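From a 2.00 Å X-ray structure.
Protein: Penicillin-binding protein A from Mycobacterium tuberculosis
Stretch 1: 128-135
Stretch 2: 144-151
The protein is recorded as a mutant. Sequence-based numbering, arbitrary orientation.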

# COMPACT_ATOMS: atom_id res chain seq x y z
N PRO A 128 9.59 16.81 -2.58
CA PRO A 128 8.48 15.85 -2.47
C PRO A 128 8.70 14.59 -3.28
O PRO A 128 9.31 14.64 -4.36
CB PRO A 128 7.28 16.63 -3.02
CG PRO A 128 7.88 17.67 -3.93
CD PRO A 128 9.24 17.99 -3.40
N CYS A 129 8.21 13.47 -2.75
CA CYS A 129 8.30 12.17 -3.42
C CYS A 129 7.01 11.85 -4.17
O CYS A 129 5.94 12.18 -3.71
CB CYS A 129 8.54 11.06 -2.40
SG CYS A 129 10.10 11.15 -1.50
N LYS A 130 7.13 11.18 -5.31
CA LYS A 130 5.97 10.59 -5.98
C LYS A 130 5.88 9.15 -5.52
O LYS A 130 6.89 8.46 -5.41
CB LYS A 130 6.13 10.65 -7.49
CG LYS A 130 4.91 10.19 -8.28
CD LYS A 130 5.23 10.03 -9.77
CE LYS A 130 5.39 11.36 -10.47
NZ LYS A 130 5.92 11.15 -11.84
N GLY A 131 4.67 8.69 -5.22
CA GLY A 131 4.50 7.29 -4.78
C GLY A 131 3.37 7.13 -3.81
O GLY A 131 2.35 7.85 -3.90
N ALA A 132 3.53 6.19 -2.87
CA ALA A 132 2.47 5.85 -1.94
C ALA A 132 3.00 5.30 -0.62
O ALA A 132 4.13 4.79 -0.55
CB ALA A 132 1.47 4.86 -2.58
N VAL A 133 2.19 5.44 0.42
CA VAL A 133 2.45 4.83 1.71
C VAL A 133 1.17 4.17 2.21
O VAL A 133 0.08 4.76 2.17
CB VAL A 133 2.93 5.86 2.77
CG1 VAL A 133 3.09 5.20 4.14
CG2 VAL A 133 4.25 6.53 2.33
N VAL A 134 1.29 2.94 2.70
CA VAL A 134 0.15 2.23 3.26
C VAL A 134 0.58 1.70 4.61
O VAL A 134 1.70 1.18 4.76
CB VAL A 134 -0.30 1.02 2.38
CG1 VAL A 134 -1.42 0.24 3.07
CG2 VAL A 134 -0.78 1.50 1.01
N ALA A 135 -0.31 1.84 5.59
CA ALA A 135 -0.11 1.25 6.90
C ALA A 135 -1.33 0.42 7.25
O ALA A 135 -2.48 0.83 7.05
CB ALA A 135 0.17 2.33 7.96
N LEU A 144 -4.68 1.90 8.29
CA LEU A 144 -4.34 2.98 9.22
C LEU A 144 -3.81 4.22 8.49
O LEU A 144 -3.86 5.33 9.01
CB LEU A 144 -3.33 2.49 10.27
CG LEU A 144 -3.68 1.23 11.07
CD1 LEU A 144 -2.48 0.74 11.90
CD2 LEU A 144 -4.88 1.47 11.99
N ALA A 145 -3.32 4.01 7.27
CA ALA A 145 -2.92 5.11 6.42
C ALA A 145 -2.99 4.65 5.00
O ALA A 145 -2.69 3.49 4.68
CB ALA A 145 -1.49 5.60 6.76
N LEU A 146 -3.40 5.58 4.14
CA LEU A 146 -3.49 5.38 2.72
C LEU A 146 -3.05 6.70 2.11
O LEU A 146 -3.84 7.63 2.00
CB LEU A 146 -4.92 5.03 2.33
CG LEU A 146 -5.17 4.32 1.00
CD1 LEU A 146 -4.59 2.90 1.03
CD2 LEU A 146 -6.69 4.28 0.71
N VAL A 147 -1.77 6.79 1.79
CA VAL A 147 -1.15 8.03 1.32
C VAL A 147 -0.74 7.91 -0.14
O VAL A 147 -0.19 6.90 -0.55
CB VAL A 147 0.07 8.43 2.18
CG1 VAL A 147 0.74 9.69 1.62
CG2 VAL A 147 -0.37 8.68 3.63
N SER A 148 -1.05 8.93 -0.93
CA SER A 148 -0.62 8.98 -2.33
C SER A 148 -0.01 10.35 -2.59
O SER A 148 -0.46 11.35 -2.01
CB SER A 148 -1.79 8.69 -3.28
OG SER A 148 -1.34 8.46 -4.61
N SER A 149 1.03 10.41 -3.42
CA SER A 149 1.75 11.65 -3.67
C SER A 149 2.22 11.67 -5.13
O SER A 149 2.69 10.64 -5.64
CB SER A 149 2.93 11.77 -2.69
OG SER A 149 3.63 12.99 -2.81
N PRO A 150 2.05 12.80 -5.85
CA PRO A 150 1.41 14.05 -5.42
C PRO A 150 -0.08 13.80 -5.21
O PRO A 150 -0.61 12.78 -5.65
CB PRO A 150 1.63 14.99 -6.62
CG PRO A 150 1.78 14.06 -7.81
CD PRO A 150 2.52 12.87 -7.25
N SER A 151 -0.75 14.72 -4.51
CA SER A 151 -2.19 14.63 -4.32
C SER A 151 -2.81 15.91 -4.86
O SER A 151 -2.13 16.69 -5.53
CB SER A 151 -2.52 14.41 -2.85
OG SER A 151 -3.87 13.98 -2.69

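The shortest polar link here ties a side chain to a backbone: Ser-149 OG donates to Cys-129 O at 2.6 Å. With chi1 in the t well, the hydroxyl reaches past its ladder partner Gly-131 to Cys-129, in the loop before the strand, and gives that carbonyl a partner the ladder does not supply.

From there the backbones run antiparallel, their axes at 176° and 4.6 Å apart at closest approach. Three residue pairs bond reciprocally. Gly-131 N gives to Ser-149 O at 2.8 Å and Ser-149 N returns to Gly-131 O at 2.9 Å; Val-133 N reaches Val-147 O at 3.0 Å, answered by Val-147 N to Val-133 O at 2.8 Å; Ala-135 N meets Ala-145 O at 3.0 Å. The return bond of that last pair, Ala-145 N to Ala-135 O, stretches to 3.3 Å, and the same carbonyl also accepts Leu-144 N at 2.7 Å, so two amides share one acceptor where Leu-144 leaves regular extended geometry (psi -21°).

Between these rungs lie the non-hydrogen-bonded pairs, Ala-132 with Ser-148 and Val-134 with Leu-146. Here alpha carbons approach carbonyls instead: Ala-132 CA lies 3.2 Å from Val-147 O, and Val-134 CA 3.4 Å from Ala-145 O.

Successive pairs point to alternate faces: the hydrogen-bonded pairs to one, the non-hydrogen-bonded pairs to the other. On the first face Val-133 CB meets Val-147 CB at 3.9 Å, and Ala-135 CB meets Ala-145 CB at the same 3.9 Å, small or beta-branched groups packing directly across the ladder. On the other face Val-134 CG2 touches Leu-146 CD1 at 4.1 Å. Gly-131 adopts phi/psi of 148/-147, where a CB would jam against the preceding carbonyl oxygen; the backbone itself calls for glycine. Beyond the ladder, Lys-130 CG rests 3.7 Å from Pro-150 CD, an aliphatic contact beside the cis peptide that precedes the proline.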